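Local coordinates for protein putative NAD dependent dehydrogenase (Micromonospora echinospora, PDB 6NOR) that binds NAD and is probably an oxidoreductase of the Gfo/Idh/MocA family, taking part in the biosynthesis of the antibiotic gentamicin, at residues Ala40-Thr44 / Leu65-Phe69; Leu51-Val55 / Ala80-Val86; Pro213-Thr219 / Val237-Asp243. All coordinates share one frame; numbering follows the deposited sequence.

Interaction 1: residues Ala40-Thr44 / Leu65-Phe69; sequences AEVLT and LATRF
The phenyl ring of Phe69 fills the space between helix segments 40-44 and 65-69, and three residues of the first helix meet it. Ala40 sends its CB toward the CD2-CE2 side, 3.8 Å from Phe69 CE2, a CH-pi contact in which the methyl lies off-centre over the ring. Thr44 comes across the ring at roughly a right angle on the CD1-CE1 side, its OG1 3.5 Å from Phe69 CE1 and its CG2 3.7 Å from Phe69 CD1. The far end of the ring, CZ, lies 4.0 Å from the backbone N of Glu41. Because CG is anti to its own carbonyl carbon (chi1 -61°), the ring is carried across to the neighbouring helix. Ala40 O sits over one face, while the CG methylene of Arg68 packs on the opposite one, and Leu65 CD1 lies at the edge.

The threonine is itself held: its hydroxyl, turned between backbone N and carbonyl carbon (chi1 52°), donates to Ala40 O at 2.7 Å from Thr44 OG1, so that this carbonyl accepts both OG1 and the amide of Thr44. Farther out, the extended Arg68 reaches Glu41 in a long ion pair, NH1 to OE2 3.9 Å, with the two charged planes nearly perpendicular and no N-H aimed at the oxygen. Replacing Phe69 by an alanine would probably open a gap between the helices and deprive the Ala40 methyl and the Thr44 side chain of their shared apolar partner.

The segment axes run 11.4 Å apart at an angle of 23°, nearly parallel, as expected for successive helices on one side of a Rossmann sheet. Beneath them lies strand 49-55, where Thr44 and Phe69 both rest on Leu51 and Leu65 packs on Val54.

Interaction 2: residues Leu51-Val55 / Ala80-Val86; sequences LRWVV and ALADDTV
Asp83 OD2 is gripped by three donors from two adjacent residues of strand 51-55. With CG anti to the backbone N (chi1 -177°), the carboxylate reaches across to the strand. Arg52 approaches side-on, giving NE at 2.8 Å and NH2 at 3.1 Å to this one oxygen, both in the guanidinium plane and on the syn side, but tilted out of the almost perpendicular carboxylate plane. The indole NE1 of Trp53 takes the anti lone pair, also 2.8 Å from Asp83 OD2. So much donation to one atom would be expected to favour the charged carboxylate.

The other oxygen, OD1, accepts the amide of Thr85 and closes an Asx turn at the start of a type I beta turn, which fixes the acid's rotation. Thr85 CB then lies over one face of the guanidinium, 3.5 Å from Arg52 NE, and Asp50 holds NH1 in a second salt bridge.

Ala80 sets its CA squarely above the five-membered ring of Trp53, 3.8 Å from the centroid, while its CB touches Val55 CG2. Val86 CG2 packs against Trp53 CD1.

Arg52 and Trp53 thus fasten helix 77-81 and the turn into strand 86-91 to strand 49-55 of the NAD-binding Rossmann fold.

Interaction 3: residues Pro213-Thr219 / Val237-Asp243; sequences PAIRAVT and VLIEFAD
Ile215 and Phe241 face each other as a non-hydrogen-bonded antiparallel pair whose side chains diverge, yet the isoleucine still reaches the ring. Two branches leave its CB: CG1, anti to the carbonyl carbon (chi1 -66°), meets Phe241 CE1 at 3.5 Å. The other branch, CG2, touches Ile239 CG2 at 3.6 Å. At the tip, CD1 is near both partners, 3.8 Å from Ile239 CG2 and 3.9 Å from Phe241 CE1. The same Ile239 methyl rests over one face of the phenyl ring, and Pro213 CG comes obliquely to Phe241 CD1.

Beside this apolar cluster the register slips by one residue. Arg216 N and Ala217 N both donate to Glu240 O, the first nearly in line with the carbonyl (2.8 Å), the second on a lone pair: a classic beta bulge. Ala217 O receives Glu240 N in return with an almost straight N-H...O (170°), though the donor is tilted out of the carbonyl plane, and Thr219 and Leu238 exchange two bonds farther along. CG anti to the backbone N (chi1 -176°) and the straight step to CD bring Arg216 CD to 3.2 Å from Glu240 OE1; the bend at chi3 then steers the guanidinium, whose nitrogens stay beyond salt-bridge distance of that oxygen. Glu240 also has a long, weak ion pair with Arg223 of the second subunit.

In the mixed sheet of the C-terminal domain, strand 246-252 flanks this hairpin beyond 234-241 and the short strand 357-358 beyond 215-223; helix 334-353 packs on Ile215 and Val218, while Thr219 and Leu238 also meet the second subunit.

In the fold
From the N terminus, the chain passes through helix 34-44, strand 49-55 and helix 59-69, and interaction 1 closes this helix-strand-helix passage by bringing the two helices together. Interaction 2 opens inside that loop, on the intervening strand, and closes beyond it at 80-86, so the two contacts cross along the sequence. They also touch in space, where Ala66 lies against Val54, and together join the helices on one side of the Rossmann sheet to the turn leading into strand 86-91. Interaction 3 comes later, in series, closing a hairpin in the C-terminal domain; its centre lies about 40 Å from that of interaction 1, across the chain's centre.

Interaction 1: residues Ala40-Thr44 / Leu65-Phe69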
loop_
_atom_site.group_PDB
_atom_site.type_symbol
_atom_site.label_atom_id
_atom_site.label_comp_id
_atom_site.label_asym_id
_atom_site.label_seq_id
_atom_site.Cartn_x
_atom_site.Cartn_y
_atom_site.Cartn_z
ATOM N N ALA A 40 26.580 -15.859 -15.143
ATOM C CA ALA A 40 27.457 -16.923 -14.651
ATOM C C ALA A 40 26.840 -17.622 -13.452
ATOM O O ALA A 40 26.940 -18.842 -13.316
ATOM C CB ALA A 40 28.828 -16.372 -14.275
ATOM N N GLU A 41 26.203 -16.842 -12.581
ATOM C CA GLU A 41 25.579 -17.417 -11.398
ATOM C C GLU A 41 24.310 -18.160 -11.771
ATOM O O GLU A 41 24.027 -19.215 -11.226
ATOM C CB GLU A 41 25.283 -16.339 -10.354
ATOM C CG GLU A 41 24.314 -16.797 -9.289
ATOM C CD GLU A 41 24.545 -16.149 -7.945
ATOM O OE1 GLU A 41 24.051 -16.704 -6.935
ATOM O OE2 GLU A 41 25.210 -15.090 -7.898
ATOM N N VAL A 42 23.545 -17.625 -12.714
ATOM C CA VAL A 42 22.320 -18.289 -13.140
ATOM C C VAL A 42 22.637 -19.557 -13.924
ATOM O O VAL A 42 22.015 -20.585 -13.725
ATOM C CB VAL A 42 21.432 -17.352 -13.991
ATOM C CG1 VAL A 42 20.367 -18.123 -14.698
ATOM C CG2 VAL A 42 20.800 -16.263 -13.110
ATOM N N LEU A 43 23.625 -19.489 -14.805
ATOM C CA LEU A 43 23.909 -20.618 -15.682
ATOM C C LEU A 43 24.556 -21.772 -14.918
ATOM O O LEU A 43 24.195 -22.917 -15.140
ATOM C CB LEU A 43 24.788 -20.174 -16.848
ATOM C CG LEU A 43 24.019 -19.249 -17.793
ATOM C CD1 LEU A 43 24.939 -18.533 -18.764
ATOM C CD2 LEU A 43 22.962 -20.043 -18.538
ATOM N N THR A 44 25.480 -21.479 -14.002
ATOM C CA THR A 44 26.114 -22.540 -13.225
ATOM C C THR A 44 25.148 -23.230 -12.261
ATOM O O THR A 44 25.426 -24.331 -11.802
ATOM C CB THR A 44 27.310 -22.041 -12.404
ATOM O OG1 THR A 44 26.922 -20.903 -11.630
ATOM C CG2 THR A 44 28.472 -21.671 -13.315
ATOM N N LEU A 65 36.167 -13.507 -11.841
ATOM C CA LEU A 65 34.940 -14.222 -12.148
ATOM C C LEU A 65 35.212 -15.702 -12.412
ATOM O O LEU A 65 34.540 -16.566 -11.860
ATOM C CB LEU A 65 34.218 -13.583 -13.344
ATOM C CG LEU A 65 32.802 -14.120 -13.599
ATOM C CD1 LEU A 65 31.899 -13.948 -12.365
ATOM C CD2 LEU A 65 32.160 -13.497 -14.830
ATOM N N ALA A 66 36.206 -15.995 -13.240
ATOM C CA ALA A 66 36.546 -17.378 -13.576
ATOM C C ALA A 66 36.910 -18.258 -12.370
ATOM O O ALA A 66 36.497 -19.407 -12.304
ATOM C CB ALA A 66 37.676 -17.399 -14.588
ATOM N N THR A 67 37.685 -17.746 -11.422
ATOM C CA THR A 67 38.088 -18.601 -10.304
ATOM C C THR A 67 36.897 -18.878 -9.403
ATOM O O THR A 67 36.824 -19.898 -8.740
ATOM C CB THR A 67 39.212 -17.996 -9.463
ATOM O OG1 THR A 67 38.704 -16.889 -8.713
ATOM C CG2 THR A 67 40.370 -17.542 -10.347
ATOM N N ARG A 68 35.953 -17.960 -9.401
ATOM C CA ARG A 68 34.751 -18.099 -8.609
ATOM C C ARG A 68 33.911 -19.281 -9.101
ATOM O O ARG A 68 33.236 -19.944 -8.318
ATOM C CB ARG A 68 33.968 -16.789 -8.670
ATOM C CG ARG A 68 32.838 -16.629 -7.697
ATOM C CD ARG A 68 32.134 -15.314 -8.015
ATOM N NE ARG A 68 30.874 -15.137 -7.301
ATOM C CZ ARG A 68 29.969 -14.217 -7.618
ATOM N NH1 ARG A 68 28.848 -14.113 -6.914
ATOM N NH2 ARG A 68 30.194 -13.400 -8.642
ATOM N N PHE A 69 33.977 -19.565 -10.397
ATOM C CA PHE A 69 33.207 -20.669 -10.957
ATOM C C PHE A 69 34.068 -21.760 -11.581
ATOM O O PHE A 69 33.554 -22.669 -12.219
ATOM C CB PHE A 69 32.216 -20.140 -11.984
ATOM C CG PHE A 69 31.227 -19.180 -11.398
ATOM C CD1 PHE A 69 30.132 -19.643 -10.693
ATOM C CD2 PHE A 69 31.413 -17.822 -11.515
ATOM C CE1 PHE A 69 29.231 -18.760 -10.131
ATOM C CE2 PHE A 69 30.519 -16.944 -10.953
ATOM C CZ PHE A 69 29.428 -17.418 -10.265
#

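Interaction 2: residues Leu51-Val55 / Ala80-Val86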
loop_
_atom_site.group_PDB
_atom_site.type_symbol
_atom_site.label_atom_id
_atom_site.label_comp_id
_atom_site.label_asym_id
_atom_site.label_seq_id
_atom_site.Cartn_x
_atom_site.Cartn_y
_atom_site.Cartn_z
ATOM N N LEU A 51 30.391 -24.042 -17.512
ATOM C CA LEU A 51 31.029 -22.741 -17.750
ATOM C C LEU A 51 32.508 -22.936 -17.969
ATOM O O LEU A 51 33.256 -23.165 -17.031
ATOM C CB LEU A 51 30.797 -21.766 -16.582
ATOM C CG LEU A 51 31.493 -20.404 -16.770
ATOM C CD1 LEU A 51 31.007 -19.682 -18.016
ATOM C CD2 LEU A 51 31.372 -19.497 -15.561
ATOM N N ARG A 52 32.934 -22.838 -19.218
ATOM C CA ARG A 52 34.322 -23.132 -19.565
ATOM C C ARG A 52 35.210 -21.894 -19.613
ATOM O O ARG A 52 36.365 -21.931 -19.188
ATOM C CB ARG A 52 34.363 -23.866 -20.896
ATOM C CG ARG A 52 33.548 -25.139 -20.851
ATOM C CD ARG A 52 33.700 -25.942 -22.125
ATOM N NE ARG A 52 35.088 -26.285 -22.415
ATOM C CZ ARG A 52 35.708 -27.363 -21.944
ATOM N NH1 ARG A 52 35.059 -28.205 -21.154
ATOM N NH2 ARG A 52 36.979 -27.593 -22.259
ATOM N N TRP A 53 34.660 -20.787 -20.102
ATOM C CA TRP A 53 35.457 -19.586 -20.297
ATOM C C TRP A 53 34.750 -18.327 -19.819
ATOM O O TRP A 53 33.547 -18.181 -19.998
ATOM C CB TRP A 53 35.815 -19.426 -21.774
ATOM C CG TRP A 53 36.724 -20.474 -22.344
ATOM C CD1 TRP A 53 36.350 -21.630 -22.937
ATOM C CD2 TRP A 53 38.158 -20.440 -22.393
ATOM N NE1 TRP A 53 37.454 -22.330 -23.352
ATOM C CE2 TRP A 53 38.579 -21.622 -23.024
ATOM C CE3 TRP A 53 39.125 -19.531 -21.952
ATOM C CZ2 TRP A 53 39.928 -21.921 -23.244
ATOM C CZ3 TRP A 53 40.471 -19.822 -22.176
ATOM C CH2 TRP A 53 40.856 -21.008 -22.817
ATOM N N VAL A 54 35.525 -17.451 -19.193
ATOM C CA VAL A 54 35.217 -16.049 -19.032
ATOM C C VAL A 54 36.165 -15.277 -19.947
ATOM O O VAL A 54 37.380 -15.431 -19.853
ATOM C CB VAL A 54 35.391 -15.579 -17.577
ATOM C CG1 VAL A 54 35.115 -14.102 -17.457
ATOM C CG2 VAL A 54 34.468 -16.329 -16.668
ATOM N N VAL A 55 35.605 -14.496 -20.867
ATOM C CA VAL A 55 36.376 -13.613 -21.740
ATOM C C VAL A 55 36.182 -12.186 -21.278
ATOM O O VAL A 55 35.045 -11.755 -21.099
ATOM C CB VAL A 55 35.940 -13.728 -23.212
ATOM C CG1 VAL A 55 36.846 -12.854 -24.117
ATOM C CG2 VAL A 55 35.969 -15.181 -23.677
ATOM N N ALA A 80 38.585 -18.822 -26.663
ATOM C CA ALA A 80 37.390 -19.525 -26.214
ATOM C C ALA A 80 36.671 -20.192 -27.370
ATOM O O ALA A 80 36.070 -21.247 -27.202
ATOM C CB ALA A 80 36.436 -18.562 -25.492
ATOM N N LEU A 81 36.710 -19.561 -28.537
ATOM C CA LEU A 81 36.033 -20.092 -29.706
ATOM C C LEU A 81 36.855 -21.226 -30.337
ATOM O O LEU A 81 36.371 -21.939 -31.209
ATOM C CB LEU A 81 35.788 -18.993 -30.733
ATOM C CG LEU A 81 34.734 -17.942 -30.357
ATOM C CD1 LEU A 81 34.732 -16.778 -31.350
ATOM C CD2 LEU A 81 33.343 -18.561 -30.263
ATOM N N ALA A 82 38.097 -21.380 -29.897
ATOM C CA ALA A 82 38.934 -22.469 -30.384
ATOM C C ALA A 82 38.639 -23.729 -29.583
ATOM O O ALA A 82 39.082 -24.819 -29.924
ATOM C CB ALA A 82 40.393 -22.108 -30.291
ATOM N N ASP A 83 37.882 -23.554 -28.509
ATOM C CA ASP A 83 37.438 -24.653 -27.676
ATOM C C ASP A 83 36.176 -25.239 -28.279
ATOM O O ASP A 83 35.118 -24.632 -28.218
ATOM C CB ASP A 83 37.195 -24.160 -26.254
ATOM C CG ASP A 83 36.801 -25.267 -25.286
ATOM O OD1 ASP A 83 36.319 -26.330 -25.723
ATOM O OD2 ASP A 83 36.939 -25.041 -24.063
ATOM N N ASP A 84 36.284 -26.434 -28.834
ATOM C CA ASP A 84 35.149 -27.086 -29.474
ATOM C C ASP A 84 33.980 -27.422 -28.538
ATOM O O ASP A 84 32.876 -27.674 -29.007
ATOM C CB ASP A 84 35.619 -28.368 -30.167
ATOM C CG ASP A 84 36.432 -28.090 -31.421
ATOM O OD1 ASP A 84 36.427 -26.927 -31.874
ATOM O OD2 ASP A 84 37.069 -29.026 -31.957
ATOM N N THR A 85 34.218 -27.453 -27.232
ATOM C CA THR A 85 33.161 -27.821 -26.299
ATOM C C THR A 85 32.200 -26.648 -26.059
ATOM O O THR A 85 31.053 -26.835 -25.668
ATOM C CB THR A 85 33.736 -28.294 -24.964
ATOM O OG1 THR A 85 34.871 -29.128 -25.207
ATOM C CG2 THR A 85 32.697 -29.087 -24.187
ATOM N N VAL A 86 32.675 -25.441 -26.320
ATOM C CA VAL A 86 31.829 -24.265 -26.261
ATOM C C VAL A 86 30.792 -24.261 -27.390
ATOM O O VAL A 86 31.133 -24.301 -28.565
ATOM C CB VAL A 86 32.659 -22.998 -26.328
ATOM C CG1 VAL A 86 31.752 -21.789 -26.291
ATOM C CG2 VAL A 86 33.631 -22.958 -25.169
#

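Interaction 3: residues Pro213-Thr219 / Val237-Asp243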
loop_
_atom_site.group_PDB
_atom_site.type_symbol
_atom_site.label_atom_id
_atom_site.label_comp_id
_atom_site.label_asym_id
_atom_site.label_seq_id
_atom_site.Cartn_x
_atom_site.Cartn_y
_atom_site.Cartn_z
ATOM N N PRO A 213 1.147 -6.187 -30.604
ATOM C CA PRO A 213 0.609 -5.607 -31.833
ATOM C C PRO A 213 1.596 -4.657 -32.503
ATOM O O PRO A 213 2.556 -4.224 -31.860
ATOM C CB PRO A 213 -0.624 -4.844 -31.338
ATOM C CG PRO A 213 -0.269 -4.425 -29.974
ATOM C CD PRO A 213 0.538 -5.562 -29.407
ATOM N N ALA A 214 1.355 -4.345 -33.776
ATOM C CA ALA A 214 2.198 -3.426 -34.531
ATOM C C ALA A 214 2.165 -2.024 -33.945
ATOM O O ALA A 214 1.131 -1.568 -33.479
ATOM C CB ALA A 214 1.760 -3.379 -35.982
ATOM N N ILE A 215 3.304 -1.349 -33.974
ATOM C CA ILE A 215 3.386 0.034 -33.555
ATOM C C ILE A 215 3.227 0.967 -34.748
ATOM O O ILE A 215 3.966 0.874 -35.709
ATOM C CB ILE A 215 4.714 0.303 -32.860
ATOM C CG1 ILE A 215 4.759 -0.499 -31.562
ATOM C CG2 ILE A 215 4.923 1.804 -32.655
ATOM C CD1 ILE A 215 5.967 -0.268 -30.722
ATOM N N ARG A 216 2.261 1.871 -34.681
ATOM C CA ARG A 216 1.996 2.774 -35.795
ATOM C C ARG A 216 2.813 4.065 -35.721
ATOM O O ARG A 216 3.376 4.493 -36.715
ATOM C CB ARG A 216 0.508 3.103 -35.862
ATOM C CG ARG A 216 0.118 3.972 -37.055
ATOM C CD ARG A 216 -1.366 4.333 -37.049
ATOM N NE ARG A 216 -2.221 3.153 -37.110
ATOM C CZ ARG A 216 -2.431 2.439 -38.212
ATOM N NH1 ARG A 216 -1.844 2.785 -39.353
ATOM N NH2 ARG A 216 -3.224 1.376 -38.173
ATOM N N ALA A 217 2.881 4.694 -34.558
ATOM C CA ALA A 217 3.670 5.919 -34.425
ATOM C C ALA A 217 4.308 6.080 -33.038
ATOM O O ALA A 217 3.941 5.400 -32.097
ATOM C CB ALA A 217 2.814 7.123 -34.748
ATOM N N VAL A 218 5.262 6.993 -32.933
ATOM C CA VAL A 218 5.999 7.229 -31.712
ATOM C C VAL A 218 6.204 8.725 -31.528
ATOM O O VAL A 218 6.427 9.451 -32.494
ATOM C CB VAL A 218 7.373 6.508 -31.730
ATOM C CG1 VAL A 218 8.176 6.849 -30.519
ATOM C CG2 VAL A 218 7.192 5.000 -31.787
ATOM N N THR A 219 6.093 9.188 -30.287
ATOM C CA THR A 219 6.465 10.547 -29.918
ATOM C C THR A 219 7.350 10.462 -28.682
ATOM O O THR A 219 7.128 9.630 -27.827
ATOM C CB THR A 219 5.228 11.418 -29.630
ATOM O OG1 THR A 219 4.195 11.126 -30.583
ATOM C CG2 THR A 219 5.574 12.883 -29.697
ATOM N N VAL A 237 8.270 8.235 -23.848
ATOM C CA VAL A 237 7.825 7.854 -25.165
ATOM C C VAL A 237 6.316 7.659 -25.173
ATOM O O VAL A 237 5.782 6.912 -24.372
ATOM C CB VAL A 237 8.489 6.548 -25.622
ATOM C CG1 VAL A 237 8.107 6.214 -27.070
ATOM C CG2 VAL A 237 10.001 6.630 -25.454
ATOM N N LEU A 238 5.635 8.327 -26.091
ATOM C CA LEU A 238 4.243 8.021 -26.358
ATOM C C LEU A 238 4.171 7.127 -27.586
ATOM O O LEU A 238 4.546 7.536 -28.680
ATOM C CB LEU A 238 3.422 9.300 -26.559
ATOM C CG LEU A 238 3.540 10.303 -25.400
ATOM C CD1 LEU A 238 2.648 11.507 -25.622
ATOM C CD2 LEU A 238 3.240 9.626 -24.065
ATOM N N ILE A 239 3.707 5.897 -27.389
ATOM C CA ILE A 239 3.560 4.942 -28.472
ATOM C C ILE A 239 2.114 4.809 -28.922
ATOM O O ILE A 239 1.223 4.586 -28.110
ATOM C CB ILE A 239 4.048 3.553 -28.056
ATOM C CG1 ILE A 239 5.473 3.615 -27.533
ATOM C CG2 ILE A 239 3.987 2.575 -29.215
ATOM C CD1 ILE A 239 5.919 2.281 -26.973
ATOM N N GLU A 240 1.882 4.926 -30.221
ATOM C CA GLU A 240 0.558 4.664 -30.756
ATOM C C GLU A 240 0.543 3.284 -31.404
ATOM O O GLU A 240 1.145 3.077 -32.444
ATOM C CB GLU A 240 0.161 5.748 -31.752
ATOM C CG GLU A 240 -1.123 5.491 -32.514
ATOM C CD GLU A 240 -1.451 6.620 -33.488
ATOM O OE1 GLU A 240 -1.935 6.328 -34.606
ATOM O OE2 GLU A 240 -1.217 7.799 -33.136
ATOM N N PHE A 241 -0.146 2.337 -30.786
ATOM C CA PHE A 241 -0.312 1.029 -31.392
ATOM C C PHE A 241 -1.379 1.011 -32.485
ATOM O O PHE A 241 -2.217 1.894 -32.565
ATOM C CB PHE A 241 -0.628 -0.005 -30.316
ATOM C CG PHE A 241 0.505 -0.225 -29.367
ATOM C CD1 PHE A 241 1.558 -1.051 -29.718
ATOM C CD2 PHE A 241 0.543 0.423 -28.136
ATOM C CE1 PHE A 241 2.632 -1.247 -28.852
ATOM C CE2 PHE A 241 1.606 0.230 -27.273
ATOM C CZ PHE A 241 2.657 -0.612 -27.633
ATOM N N ALA A 242 -1.331 -0.019 -33.319
ATOM C CA ALA A 242 -2.178 -0.134 -34.501
ATOM C C ALA A 242 -3.676 -0.201 -34.193
ATOM O O ALA A 242 -4.480 0.349 -34.921
ATOM C CB ALA A 242 -1.760 -1.359 -35.303
ATOM N N ASP A 243 -4.046 -0.887 -33.123
ATOM C CA ASP A 243 -5.442 -0.945 -32.683
ATOM C C ASP A 243 -5.959 0.377 -32.118
ATOM O O ASP A 243 -7.148 0.532 -31.867
ATOM C CB ASP A 243 -5.593 -2.008 -31.612
ATOM C CG ASP A 243 -4.621 -1.799 -30.478
ATOM O OD1 ASP A 243 -4.840 -0.850 -29.708
ATOM O OD2 ASP A 243 -3.628 -2.552 -30.371
#